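Local coordinates for putative uncharacterized protein ST0493 (Sulfolobus tokodaii, PDB 2RBG) that is of unknown function, an archaeal member of the DUF5751 family that folds as a parallel sheet flanked by helices, at residues A[70-75]-A[99-104]. Residues are numbered along the deposited sequence; the frame is centred on the assembly and turned at random.
Sequences WKKNEV and KVFMSK
Phe101 of helix 99-107 meets Lys72, in the loop after strand 64-70, and Val75, which opens helix 75-82. The tight part lies at the ring edge: Val75 CG2 comes within 3.4 Å of Phe101 CZ, close to the ring plane. A chi1 of 175°, which puts CG opposite the backbone N, aims the Phe101 ring across the gap; the nearest CA atoms, those of Lys72 and Phe101, are 8.4 Å apart. Lys72 is looser and solvent-exposed. Its CG sits 4.1 Å from the Phe101 ring centroid, 21° off the normal, a CH-pi contact over one face. The extended chain carries NZ to 5.5 Å from that centroid, at most a weak cation-pi attraction, while NZ hydrogen-bonds Asn98 OD1 just before the helix. No hydrogen bond joins the segments, and only 144 Å² is buried. Within the loop, Glu74 at the N-cap position accepts a nearly straight bond from Lys71 N to OE1 (2.9 Å, 176°), tying the turn together. Phe101 also touches Ser11 of strand 6-11. The contact thus joins the turn into helix 75-82 to the start of helix 99-107, in an alpha/beta fold whose parallel sheet has the Rossmann-like strand order 3-2-1-4-5.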
# COMPACT_ATOMS: atom_id res chain seq x y z
N TRP A 70 -12.05 1.61 21.09
CA TRP A 70 -13.47 1.74 20.85
C TRP A 70 -14.09 0.44 20.37
O TRP A 70 -13.56 -0.22 19.49
CB TRP A 70 -13.74 2.79 19.77
CG TRP A 70 -13.07 4.10 19.99
CD1 TRP A 70 -11.96 4.57 19.36
CD2 TRP A 70 -13.48 5.11 20.91
NE1 TRP A 70 -11.65 5.83 19.82
CE2 TRP A 70 -12.57 6.18 20.78
CE3 TRP A 70 -14.53 5.22 21.83
CZ2 TRP A 70 -12.67 7.35 21.53
CZ3 TRP A 70 -14.63 6.39 22.58
CH2 TRP A 70 -13.71 7.43 22.43
N LYS A 71 -15.22 0.07 20.97
CA LYS A 71 -15.91 -1.12 20.50
C LYS A 71 -16.57 -0.59 19.23
O LYS A 71 -16.83 0.60 19.12
CB LYS A 71 -16.97 -1.56 21.52
CG LYS A 71 -16.37 -2.10 22.81
CD LYS A 71 -17.46 -2.62 23.74
CE LYS A 71 -16.85 -3.27 24.97
NZ LYS A 71 -15.99 -2.33 25.73
N LYS A 72 -16.83 -1.47 18.27
CA LYS A 72 -17.43 -1.02 17.01
C LYS A 72 -18.70 -0.20 17.20
O LYS A 72 -19.03 0.65 16.37
CB LYS A 72 -17.69 -2.23 16.11
CG LYS A 72 -16.40 -2.94 15.70
CD LYS A 72 -16.65 -4.13 14.79
CE LYS A 72 -15.34 -4.81 14.42
NZ LYS A 72 -15.56 -5.99 13.54
N ASN A 73 -19.41 -0.43 18.30
CA ASN A 73 -20.64 0.29 18.58
C ASN A 73 -20.38 1.68 19.18
O ASN A 73 -21.31 2.46 19.39
CB ASN A 73 -21.52 -0.52 19.53
CG ASN A 73 -20.88 -0.72 20.89
OD1 ASN A 73 -20.69 0.23 21.65
ND2 ASN A 73 -20.53 -1.97 21.21
N GLU A 74 -19.11 1.99 19.43
CA GLU A 74 -18.75 3.28 20.02
C GLU A 74 -18.11 4.22 19.00
O GLU A 74 -17.57 5.27 19.37
CB GLU A 74 -17.79 3.07 21.19
CG GLU A 74 -18.34 2.19 22.30
CD GLU A 74 -17.36 1.99 23.43
OE1 GLU A 74 -16.18 1.69 23.16
OE2 GLU A 74 -17.76 2.13 24.61
N VAL A 75 -18.18 3.86 17.73
CA VAL A 75 -17.61 4.70 16.68
C VAL A 75 -18.19 6.11 16.73
O VAL A 75 -17.51 7.08 16.41
CB VAL A 75 -17.84 4.11 15.28
CG1 VAL A 75 -17.22 5.01 14.22
CG2 VAL A 75 -17.24 2.71 15.20
N LYS A 99 -11.91 -4.63 6.89
CA LYS A 99 -11.82 -3.66 5.80
C LYS A 99 -13.11 -2.91 5.51
O LYS A 99 -13.09 -1.70 5.29
CB LYS A 99 -11.32 -4.36 4.52
CG LYS A 99 -11.14 -3.42 3.34
CD LYS A 99 -10.36 -4.09 2.21
CE LYS A 99 -11.05 -5.34 1.71
NZ LYS A 99 -10.24 -6.04 0.68
N VAL A 100 -14.24 -3.62 5.50
CA VAL A 100 -15.52 -2.96 5.25
C VAL A 100 -15.80 -1.95 6.36
O VAL A 100 -16.21 -0.82 6.10
CB VAL A 100 -16.68 -3.99 5.21
CG1 VAL A 100 -18.02 -3.27 5.08
CG2 VAL A 100 -16.49 -4.94 4.04
N PHE A 101 -15.56 -2.37 7.59
CA PHE A 101 -15.76 -1.50 8.75
C PHE A 101 -14.89 -0.25 8.67
O PHE A 101 -15.40 0.87 8.71
CB PHE A 101 -15.44 -2.26 10.03
CG PHE A 101 -15.51 -1.42 11.27
CD1 PHE A 101 -16.72 -0.87 11.69
CD2 PHE A 101 -14.36 -1.17 12.02
CE1 PHE A 101 -16.78 -0.09 12.84
CE2 PHE A 101 -14.42 -0.39 13.17
CZ PHE A 101 -15.63 0.15 13.58
N MSE A 102 -13.58 -0.44 8.56
CA MSE A 102 -12.66 0.69 8.50
C MSE A 102 -12.92 1.60 7.30
O MSE A 102 -12.83 2.82 7.42
CB MSE A 102 -11.21 0.20 8.47
CG MSE A 102 -10.19 1.32 8.41
SE MSE A 102 -10.38 2.60 9.86
CE MSE A 102 -9.67 1.53 11.26
N SER A 103 -13.25 1.01 6.16
CA SER A 103 -13.52 1.81 4.96
C SER A 103 -14.68 2.77 5.19
O SER A 103 -14.66 3.90 4.72
CB SER A 103 -13.83 0.90 3.77
OG SER A 103 -12.69 0.16 3.39
N LYS A 104 -15.70 2.31 5.91
CA LYS A 104 -16.86 3.15 6.19
C LYS A 104 -16.47 4.31 7.10
O LYS A 104 -16.90 5.45 6.88
CB LYS A 104 -17.97 2.32 6.85
CG LYS A 104 -19.23 3.11 7.17
CD LYS A 104 -20.35 2.19 7.64
CE LYS A 104 -19.96 1.39 8.87
NZ LYS A 104 -21.06 0.51 9.35